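Local coordinates for protein glycoside Hydrolase (PDB 5T3B) that probably hydrolyses glycosidic bonds in algal galactans related to agarose, as a family 50 glycoside hydrolase of a gut Bacteroides, at residues Gln41-Glu46 / Arg415-Gln420; Val45-Lys50 / Ile56-Arg61; Lys448-Tyr453 / Ser460-Met465. All coordinates share one frame; numbering follows the deposited sequence. Where two conformers were deposited one is given.

In the fold
All three contacts gather around helix 412-427. Contact 1 lays strand 39-48 against it, and contact 2 pairs that same strand with strand 56-60; their centres are about 8 Å apart, they share V45 and E46, and T60 N probably hydrogen-bonds to I43 O at 2.8 Å. Contact 3, its centre about 15 Å from that of contact 1, joins a loop to helix 459-469. Two probable hydrogen bonds tie contacts 1 and 3, R415 NH1 to G449 O at 3.0 Å and Q420 NE2 to Y464 O at 3.1 Å. Contacts 2 and 3 do not touch, their nearest atoms being about 8 Å apart. The ethanediol at contact 2 probably comes from the crystallisation liquor.

Contact 1 (Gln41-Glu46 / Arg415-Gln420); sequences QPIIVE and RGFAYQ
V45 and F417 mark the closest approach of the two backbones, their CA atoms 7.8 Å apart where strand 43-46 passes a turn of the helix, and no hydrogen bond crosses between the segments. The space is bridged by side chains alone: I43 and V45 direct their CB atoms at the helix, and F417 points back toward the strand. The ring of F417 carries the contact. With CG anti to the carbonyl carbon, chi1 -63° directs the ring at the strand, and the tip of I43 lies over one of its faces. CG1 of I43 sits between the backbone N and the carbonyl carbon (chi1 65°) and sends CD1 onto that face, 4.1 Å from the centroid of the F417 ring, a CH-pi contact displaced toward the CD2 side; I43 CD1 and F417 CD2 are 3.7 Å apart. V45 is a looser neighbour. Its CG2 meets the root of the phenylalanine, 4.1 Å from F417 CB, and approaches the ring obliquely. Were the F417 ring cut back to an alanine here, I43 CD1 is likely to lose the surface it rests on, and Y464 its edge-to-face partner. The arrangement is strand-on-helix packing with one aromatic ring wedged between the two, and Y464, on helix 459-469, places F417 between the strand and another helix. I43 and V45 also touch T60 of the adjoining strand 56-60, whereas R415, turned away from the strand, hydrogen-bonds to T392 O. Helix 412-427 is thus packed between the strand 39-48 and 56-60 pair and helix 459-469.

Contact 2 (Val45-Lys50 / Ile56-Arg61); sequences VEYAEK and IEAKTR. With EDO (1,2-ethanediol), chain P.
V45 and A58 exchange two backbone hydrogen bonds, V45 N to A58 O being nearly straight at 2.9 Å and 173°, and Y47 and I56 form the next such pair, with E46 and E57 as the non-hydrogen-bonded pair of this antiparallel hairpin between them. A58 O is gripped twice, since T60 OG1 also donates to it at 2.9 Å from above the carbonyl plane; the same hydroxyl oxygen bonds to W366 NE1. CG of Y47 (chi1 78°) and CG1 of I56 (chi1 65°) both lie between backbone N and carbonyl carbon, and the two side chains run side by side. I56 CG1 stands over the centre of the Y47 ring, 4.1 Å from the centroid, and I56 CD1 packs 3.6 Å from Y47 CE2. A58 CB comes to the edge of that ring, and F407 and W366 stack with it. On the opposite face E46 OE2 and E57 OE2 are 5.4 Å apart, and E46 forms a salt bridge with R410. Ethanediol hydrogen-bonds weakly to K59 O. The chemistry is divided by face: aromatic and aliphatic groups pack beside Y47, while the glutamates hold the other side, where R410 is likely to ease their repulsion.

Contact 3 (Lys448-Tyr453 / Ser460-Met465); sequences KGMLDY and SLTKYM
The side chain of M450 meets T462 and M465 of helix 459-469, and its CA lies near L461. CB leaves the backbone across the line to the helix and makes no close contact with it; the touching begins at CG. Anti to the backbone N (chi1 -168°), CG continues an extended path and enters the groove between T462 and M465: M450 CG lies 3.7 Å from T462 CG2 and 3.9 Å from M465 SD. At the next atom the two thioethers meet obliquely. M450 has two conformers, and the 3.6 Å approach of M450 SD to M465 SD, which belongs to one of them, is to that extent uncertain. In that conformer the chain bends at the last torsion, chi3 62°, and carries CE away from M465 SD. Behind the side chain, G449 O rests loosely on L461, 4.2 Å from L461 CD2. T462 turns its methyl to M450, while its OG1 is hydrogen-bonded to T459 O. Polar backbone atoms of the loop find partners elsewhere: G449 O accepts from R415 NH1, and M450 makes backbone hydrogen bonds to K439 and Y458. M450 also packs on F161, and M465 on Y419 of helix 412-427. The loop after strand 432-437 is thus seated on helix 459-469 by a buried, apolar junction without hydrogen bonds, held probably by dispersion between methyl, methylene and, in this conformer, sulfur atoms.

Contact 1 (Gln41-Glu46 / Arg415-Gln420)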
loop_
_atom_site.group_PDB
_atom_site.type_symbol
_atom_site.label_atom_id
_atom_site.label_comp_id
_atom_site.label_asym_id
_atom_site.label_seq_id
_atom_site.Cartn_x
_atom_site.Cartn_y
_atom_site.Cartn_z
ATOM N N GLN A 41 0.394 10.839 -25.896
ATOM C CA GLN A 41 0.400 10.018 -27.102
ATOM C C GLN A 41 0.452 8.545 -26.715
ATOM O O GLN A 41 1.420 8.106 -26.124
ATOM C CB GLN A 41 1.565 10.380 -27.965
ATOM C CG GLN A 41 1.515 11.776 -28.477
ATOM C CD GLN A 41 2.626 11.987 -29.448
ATOM O OE1 GLN A 41 3.671 12.428 -29.047
ATOM N NE2 GLN A 41 2.442 11.534 -30.727
ATOM N N PRO A 42 -0.620 7.801 -26.985
ATOM C CA PRO A 42 -0.718 6.456 -26.432
ATOM C C PRO A 42 0.152 5.439 -27.148
ATOM O O PRO A 42 0.419 5.534 -28.369
ATOM C CB PRO A 42 -2.179 6.101 -26.569
ATOM C CG PRO A 42 -2.709 7.009 -27.647
ATOM C CD PRO A 42 -1.861 8.202 -27.667
ATOM N N ILE A 43 0.631 4.477 -26.368
ATOM C CA ILE A 43 1.163 3.218 -26.898
ATOM C C ILE A 43 0.266 2.058 -26.545
ATOM O O ILE A 43 -0.615 2.177 -25.681
ATOM C CB ILE A 43 2.647 2.988 -26.442
ATOM C CG1 ILE A 43 2.762 2.809 -24.937
ATOM C CG2 ILE A 43 3.562 4.101 -26.907
ATOM C CD1 ILE A 43 4.038 2.113 -24.488
ATOM N N ILE A 44 0.552 0.918 -27.147
ATOM C CA ILE A 44 -0.117 -0.311 -26.828
ATOM C C ILE A 44 0.853 -1.202 -25.995
ATOM O O ILE A 44 2.000 -1.379 -26.368
ATOM C CB ILE A 44 -0.522 -1.084 -28.057
ATOM C CG1 ILE A 44 -1.652 -0.341 -28.743
ATOM C CG2 ILE A 44 -0.951 -2.520 -27.729
ATOM C CD1 ILE A 44 -2.972 -0.104 -27.968
ATOM N N VAL A 45 0.334 -1.697 -24.867
ATOM C CA VAL A 45 1.025 -2.704 -24.080
ATOM C C VAL A 45 0.100 -3.904 -23.981
ATOM O O VAL A 45 -1.090 -3.771 -23.669
ATOM C CB VAL A 45 1.401 -2.217 -22.676
ATOM C CG1 VAL A 45 1.936 -3.340 -21.840
ATOM C CG2 VAL A 45 2.389 -1.073 -22.778
ATOM N N GLU A 46 0.619 -5.063 -24.324
ATOM C CA GLU A 46 -0.141 -6.290 -24.176
ATOM C C GLU A 46 -0.106 -6.804 -22.734
ATOM O O GLU A 46 0.945 -6.831 -22.113
ATOM C CB GLU A 46 0.387 -7.407 -25.076
ATOM C CG GLU A 46 0.237 -7.183 -26.586
ATOM C CD GLU A 46 0.678 -8.500 -27.262
ATOM O OE1 GLU A 46 1.891 -8.677 -27.365
ATOM O OE2 GLU A 46 -0.185 -9.403 -27.480
ATOM N N ARG A 415 7.010 -4.174 -18.192
ATOM C CA ARG A 415 6.787 -3.960 -16.789
ATOM C C ARG A 415 7.077 -2.504 -16.449
ATOM O O ARG A 415 6.394 -1.892 -15.595
ATOM C CB ARG A 415 7.608 -4.904 -15.896
ATOM C CG ARG A 415 7.331 -6.381 -16.047
ATOM C CD ARG A 415 8.278 -7.183 -15.187
ATOM N NE ARG A 415 7.872 -7.174 -13.796
ATOM C CZ ARG A 415 8.708 -7.416 -12.775
ATOM N NH1 ARG A 415 10.029 -7.502 -12.896
ATOM N NH2 ARG A 415 8.182 -7.548 -11.576
ATOM N N GLY A 416 8.127 -1.986 -17.026
ATOM C CA GLY A 416 8.483 -0.572 -16.830
ATOM C C GLY A 416 7.410 0.359 -17.346
ATOM O O GLY A 416 7.041 1.343 -16.681
ATOM N N PHE A 417 6.901 0.079 -18.559
ATOM C CA PHE A 417 5.802 0.864 -19.095
ATOM C C PHE A 417 4.564 0.807 -18.202
ATOM O O PHE A 417 3.902 1.845 -17.950
ATOM C CB PHE A 417 5.426 0.428 -20.494
ATOM C CG PHE A 417 6.499 0.596 -21.578
ATOM C CD1 PHE A 417 7.555 1.466 -21.477
ATOM C CD2 PHE A 417 6.391 -0.150 -22.736
ATOM C CE1 PHE A 417 8.488 1.631 -22.487
ATOM C CE2 PHE A 417 7.300 0.010 -23.780
ATOM C CZ PHE A 417 8.356 0.882 -23.647
ATOM N N ALA A 418 4.234 -0.388 -17.695
ATOM C CA ALA A 418 3.093 -0.529 -16.795
ATOM C C ALA A 418 3.325 0.251 -15.497
ATOM O O ALA A 418 2.384 0.813 -14.948
ATOM C CB ALA A 418 2.847 -1.966 -16.497
ATOM N N TYR A 419 4.544 0.226 -14.971
ATOM C CA TYR A 419 4.850 0.988 -13.771
ATOM C C TYR A 419 4.610 2.469 -14.040
ATOM O O TYR A 419 3.977 3.152 -13.217
ATOM C CB TYR A 419 6.315 0.763 -13.334
ATOM C CG TYR A 419 6.706 1.485 -12.095
ATOM C CD1 TYR A 419 7.233 2.775 -12.141
ATOM C CD2 TYR A 419 6.640 0.885 -10.870
ATOM C CE1 TYR A 419 7.638 3.458 -11.027
ATOM C CE2 TYR A 419 7.042 1.575 -9.730
ATOM C CZ TYR A 419 7.567 2.849 -9.804
ATOM O OH TYR A 419 7.957 3.438 -8.621
ATOM N N GLN A 420 5.124 2.983 -15.160
ATOM C CA GLN A 420 4.901 4.391 -15.496
ATOM C C GLN A 420 3.435 4.705 -15.632
ATOM O O GLN A 420 2.976 5.750 -15.124
ATOM C CB GLN A 420 5.678 4.835 -16.735
ATOM C CG GLN A 420 7.158 4.647 -16.588
ATOM C CD GLN A 420 7.942 5.463 -17.599
ATOM O OE1 GLN A 420 7.414 5.820 -18.645
ATOM N NE2 GLN A 420 9.184 5.754 -17.273
#

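Contact 2 (Val45-Lys50 / Ile56-Arg61)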
loop_
_atom_site.group_PDB
_atom_site.type_symbol
_atom_site.label_atom_id
_atom_site.label_comp_id
_atom_site.label_asym_id
_atom_site.label_seq_id
_atom_site.Cartn_x
_atom_site.Cartn_y
_atom_site.Cartn_z
ATOM N N VAL A 45 0.334 -1.697 -24.867
ATOM C CA VAL A 45 1.025 -2.704 -24.080
ATOM C C VAL A 45 0.100 -3.904 -23.981
ATOM O O VAL A 45 -1.090 -3.771 -23.669
ATOM C CB VAL A 45 1.401 -2.217 -22.676
ATOM C CG1 VAL A 45 1.936 -3.340 -21.840
ATOM C CG2 VAL A 45 2.389 -1.073 -22.778
ATOM N N GLU A 46 0.619 -5.063 -24.324
ATOM C CA GLU A 46 -0.141 -6.290 -24.176
ATOM C C GLU A 46 -0.106 -6.804 -22.734
ATOM O O GLU A 46 0.945 -6.831 -22.113
ATOM C CB GLU A 46 0.387 -7.407 -25.076
ATOM C CG GLU A 46 0.237 -7.183 -26.586
ATOM C CD GLU A 46 0.678 -8.500 -27.262
ATOM O OE1 GLU A 46 1.891 -8.677 -27.365
ATOM O OE2 GLU A 46 -0.185 -9.403 -27.480
ATOM N N TYR A 47 -1.238 -7.252 -22.205
ATOM C CA TYR A 47 -1.242 -7.922 -20.937
ATOM C C TYR A 47 -2.228 -9.064 -20.851
ATOM O O TYR A 47 -3.240 -9.037 -21.561
ATOM C CB TYR A 47 -1.421 -6.954 -19.752
ATOM C CG TYR A 47 -2.839 -6.471 -19.507
ATOM C CD1 TYR A 47 -3.702 -7.239 -18.739
ATOM C CD2 TYR A 47 -3.275 -5.229 -19.903
ATOM C CE1 TYR A 47 -4.971 -6.772 -18.418
ATOM C CE2 TYR A 47 -4.538 -4.778 -19.559
ATOM C CZ TYR A 47 -5.372 -5.582 -18.851
ATOM O OH TYR A 47 -6.607 -5.098 -18.500
ATOM N N ALA A 48 -1.941 -10.008 -19.963
ATOM C CA ALA A 48 -2.818 -11.143 -19.699
ATOM C C ALA A 48 -3.125 -11.168 -18.227
ATOM O O ALA A 48 -2.279 -10.820 -17.394
ATOM C CB ALA A 48 -2.163 -12.477 -20.101
ATOM N N GLU A 49 -4.297 -11.673 -17.826
ATOM C CA GLU A 49 -4.652 -11.692 -16.441
ATOM C C GLU A 49 -3.953 -12.804 -15.687
ATOM O O GLU A 49 -3.792 -12.726 -14.478
ATOM C CB GLU A 49 -6.184 -11.754 -16.320
ATOM C CG GLU A 49 -6.782 -10.424 -16.819
ATOM C CD GLU A 49 -8.284 -10.331 -16.615
ATOM O OE1 GLU A 49 -9.019 -11.300 -16.859
ATOM O OE2 GLU A 49 -8.716 -9.264 -16.141
ATOM N N LYS A 50 -3.591 -13.866 -16.395
ATOM C CA LYS A 50 -2.840 -14.994 -15.916
ATOM C C LYS A 50 -1.967 -15.469 -17.087
ATOM O O LYS A 50 -2.278 -15.193 -18.235
ATOM C CB LYS A 50 -3.706 -16.127 -15.400
ATOM C CG LYS A 50 -4.386 -15.844 -14.047
ATOM C CD LYS A 50 -3.431 -15.854 -12.832
ATOM C CE LYS A 50 -4.180 -15.481 -11.601
ATOM N NZ LYS A 50 -3.397 -15.520 -10.363
ATOM N N ILE A 56 -4.424 -9.152 -24.152
ATOM C CA ILE A 56 -5.141 -8.090 -24.766
ATOM C C ILE A 56 -4.254 -6.902 -25.009
ATOM O O ILE A 56 -3.251 -6.752 -24.324
ATOM C CB ILE A 56 -6.361 -7.631 -23.980
ATOM C CG1 ILE A 56 -5.988 -7.010 -22.649
ATOM C CG2 ILE A 56 -7.234 -8.800 -23.691
ATOM C CD1 ILE A 56 -6.549 -5.664 -22.399
ATOM N N GLU A 57 -4.682 -5.988 -25.876
ATOM C CA GLU A 57 -3.960 -4.758 -26.141
ATOM C C GLU A 57 -4.546 -3.617 -25.356
ATOM O O GLU A 57 -5.716 -3.304 -25.487
ATOM C CB GLU A 57 -4.077 -4.420 -27.626
ATOM C CG GLU A 57 -3.355 -5.438 -28.521
ATOM C CD GLU A 57 -3.345 -5.134 -29.990
ATOM O OE1 GLU A 57 -4.139 -4.319 -30.436
ATOM O OE2 GLU A 57 -2.536 -5.745 -30.691
ATOM N N ALA A 58 -3.729 -2.974 -24.531
ATOM C CA ALA A 58 -4.112 -1.914 -23.647
ATOM C C ALA A 58 -3.443 -0.592 -23.998
ATOM O O ALA A 58 -2.211 -0.519 -24.073
ATOM C CB ALA A 58 -3.781 -2.270 -22.197
ATOM N N LYS A 59 -4.274 0.427 -24.174
ATOM C CA LYS A 59 -3.745 1.775 -24.328
ATOM C C LYS A 59 -3.037 2.182 -23.078
ATOM O O LYS A 59 -3.561 2.050 -21.947
ATOM C CB LYS A 59 -4.818 2.781 -24.689
ATOM C CG LYS A 59 -5.201 2.884 -26.127
ATOM C CD LYS A 59 -6.088 4.164 -26.259
ATOM C CE LYS A 59 -6.388 4.435 -27.647
ATOM N NZ LYS A 59 -7.446 5.455 -27.545
ATOM N N THR A 60 -1.834 2.695 -23.221
ATOM C CA THR A 60 -0.965 2.970 -22.067
ATOM C C THR A 60 -0.295 4.332 -22.233
ATOM O O THR A 60 0.133 4.712 -23.338
ATOM C CB THR A 60 0.066 1.814 -21.993
ATOM O OG1 THR A 60 -0.623 0.583 -21.887
ATOM C CG2 THR A 60 0.987 1.882 -20.883
ATOM N N ARG A 61 -0.127 5.004 -21.103
ATOM C CA ARG A 61 0.495 6.300 -20.970
ATOM C C ARG A 61 1.860 6.098 -20.358
ATOM O O ARG A 61 1.959 5.672 -19.195
ATOM C CB ARG A 61 -0.373 7.239 -20.104
ATOM C CG ARG A 61 0.243 8.623 -19.957
ATOM C CD ARG A 61 -0.742 9.614 -19.359
ATOM N NE ARG A 61 -1.098 9.279 -17.978
ATOM C CZ ARG A 61 -1.750 10.082 -17.147
ATOM N NH1 ARG A 61 -2.007 11.341 -17.482
ATOM N NH2 ARG A 61 -2.080 9.630 -15.960
HETATM C C1 EDO P . -6.819 4.966 -20.338
HETATM O O1 EDO P . -6.951 4.773 -18.913
HETATM C C2 EDO P . -5.638 4.168 -20.826
HETATM O O2 EDO P . -4.420 4.899 -21.253
#

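Contact 3 (Lys448-Tyr453 / Ser460-Met465)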
loop_
_atom_site.group_PDB
_atom_site.type_symbol
_atom_site.label_atom_id
_atom_site.label_comp_id
_atom_site.label_asym_id
_atom_site.label_seq_id
_atom_site.Cartn_x
_atom_site.Cartn_y
_atom_site.Cartn_z
ATOM N N LYS A 448 7.455 -11.460 -9.467
ATOM C CA LYS A 448 6.899 -10.370 -8.655
ATOM C C LYS A 448 7.930 -9.345 -8.276
ATOM O O LYS A 448 7.596 -8.310 -7.754
ATOM C CB LYS A 448 6.272 -10.949 -7.384
ATOM C CG LYS A 448 5.110 -11.897 -7.589
ATOM C CD LYS A 448 4.653 -12.559 -6.298
ATOM C CE LYS A 448 3.538 -13.516 -6.529
ATOM N NZ LYS A 448 3.337 -14.438 -5.324
ATOM N N GLY A 449 9.197 -9.580 -8.569
ATOM C CA GLY A 449 10.218 -8.761 -7.969
ATOM C C GLY A 449 10.764 -7.644 -8.801
ATOM O O GLY A 449 10.725 -7.679 -10.032
ATOM N N MET A 450 11.330 -6.654 -8.110
ATOM C CA MET A 450 12.226 -5.697 -8.743
ATOM C C MET A 450 13.619 -6.335 -8.985
ATOM O O MET A 450 14.323 -5.932 -9.921
ATOM C CB MET A 450 12.370 -4.442 -7.879
ATOM C CG MET A 450 13.037 -3.274 -8.552
ATOM S SD MET A 450 13.166 -1.747 -7.636
ATOM C CE MET A 450 14.182 -2.222 -6.253
ATOM N N LEU A 451 13.962 -7.335 -8.160
ATOM C CA LEU A 451 15.168 -8.147 -8.280
ATOM C C LEU A 451 14.709 -9.597 -8.509
ATOM O O LEU A 451 13.668 -10.035 -8.007
ATOM C CB LEU A 451 16.038 -8.099 -7.047
ATOM C CG LEU A 451 16.895 -6.901 -6.779
ATOM C CD1 LEU A 451 16.155 -5.600 -6.733
ATOM C CD2 LEU A 451 17.702 -7.125 -5.507
ATOM N N ASP A 452 15.529 -10.343 -9.243
ATOM C CA ASP A 452 15.287 -11.747 -9.406
ATOM C C ASP A 452 15.657 -12.525 -8.142
ATOM O O ASP A 452 16.116 -11.970 -7.147
ATOM C CB ASP A 452 15.916 -12.255 -10.679
ATOM C CG ASP A 452 17.386 -12.496 -10.630
ATOM O OD1 ASP A 452 18.004 -12.457 -9.557
ATOM O OD2 ASP A 452 17.922 -12.787 -11.757
ATOM N N TYR A 453 15.407 -13.845 -8.184
ATOM C CA TYR A 453 15.589 -14.674 -7.003
ATOM C C TYR A 453 17.079 -14.750 -6.584
ATOM O O TYR A 453 17.348 -15.126 -5.445
ATOM C CB TYR A 453 15.023 -16.059 -7.310
ATOM C CG TYR A 453 14.836 -16.926 -6.100
ATOM C CD1 TYR A 453 13.870 -16.654 -5.173
ATOM C CD2 TYR A 453 15.644 -18.046 -5.920
ATOM C CE1 TYR A 453 13.658 -17.460 -4.055
ATOM C CE2 TYR A 453 15.468 -18.838 -4.816
ATOM C CZ TYR A 453 14.494 -18.534 -3.876
ATOM O OH TYR A 453 14.288 -19.324 -2.737
ATOM N N SER A 460 15.966 -3.192 -16.888
ATOM C CA SER A 460 15.011 -2.570 -17.768
ATOM C C SER A 460 13.819 -1.997 -17.035
ATOM O O SER A 460 13.326 -0.924 -17.405
ATOM C CB SER A 460 14.575 -3.560 -18.865
ATOM O OG SER A 460 15.578 -3.844 -19.834
ATOM N N LEU A 461 13.354 -2.690 -16.003
ATOM C CA LEU A 461 12.321 -2.199 -15.147
ATOM C C LEU A 461 12.826 -1.002 -14.309
ATOM O O LEU A 461 12.125 0.035 -14.204
ATOM C CB LEU A 461 11.807 -3.324 -14.290
ATOM C CG LEU A 461 10.828 -2.916 -13.173
ATOM C CD1 LEU A 461 9.575 -2.223 -13.732
ATOM C CD2 LEU A 461 10.400 -4.133 -12.340
ATOM N N THR A 462 13.978 -1.144 -13.675
ATOM C CA THR A 462 14.434 -0.097 -12.776
ATOM C C THR A 462 14.732 1.208 -13.533
ATOM O O THR A 462 14.597 2.299 -12.943
ATOM C CB THR A 462 15.593 -0.530 -11.923
ATOM O OG1 THR A 462 16.722 -0.798 -12.724
ATOM C CG2 THR A 462 15.261 -1.660 -11.058
ATOM N N LYS A 463 15.097 1.138 -14.797
ATOM C CA LYS A 463 15.281 2.346 -15.592
ATOM C C LYS A 463 13.996 3.128 -15.654
ATOM O O LYS A 463 13.972 4.352 -15.394
ATOM C CB LYS A 463 15.754 1.957 -16.987
ATOM C CG LYS A 463 15.968 3.138 -17.995
ATOM C CD LYS A 463 14.660 3.511 -18.699
ATOM C CE LYS A 463 14.818 4.460 -19.872
ATOM N NZ LYS A 463 15.357 5.745 -19.425
ATOM N N TYR A 464 12.906 2.447 -16.027
ATOM C CA TYR A 464 11.620 3.156 -16.142
ATOM C C TYR A 464 11.083 3.609 -14.767
ATOM O O TYR A 464 10.429 4.666 -14.675
ATOM C CB TYR A 464 10.574 2.305 -16.878
ATOM C CG TYR A 464 10.967 2.132 -18.339
ATOM C CD1 TYR A 464 10.897 3.171 -19.232
ATOM C CD2 TYR A 464 11.534 0.967 -18.801
ATOM C CE1 TYR A 464 11.312 3.044 -20.518
ATOM C CE2 TYR A 464 12.008 0.831 -20.060
ATOM C CZ TYR A 464 11.871 1.872 -20.939
ATOM O OH TYR A 464 12.287 1.727 -22.266
ATOM N N MET A 465 11.327 2.786 -13.735
ATOM C CA MET A 465 10.958 3.202 -12.383
ATOM C C MET A 465 11.660 4.478 -11.981
ATOM O O MET A 465 11.051 5.390 -11.428
ATOM C CB MET A 465 11.290 2.129 -11.343
ATOM C CG MET A 465 10.466 0.881 -11.479
ATOM S SD MET A 465 11.163 -0.360 -10.319
ATOM C CE MET A 465 9.734 -1.277 -9.839
#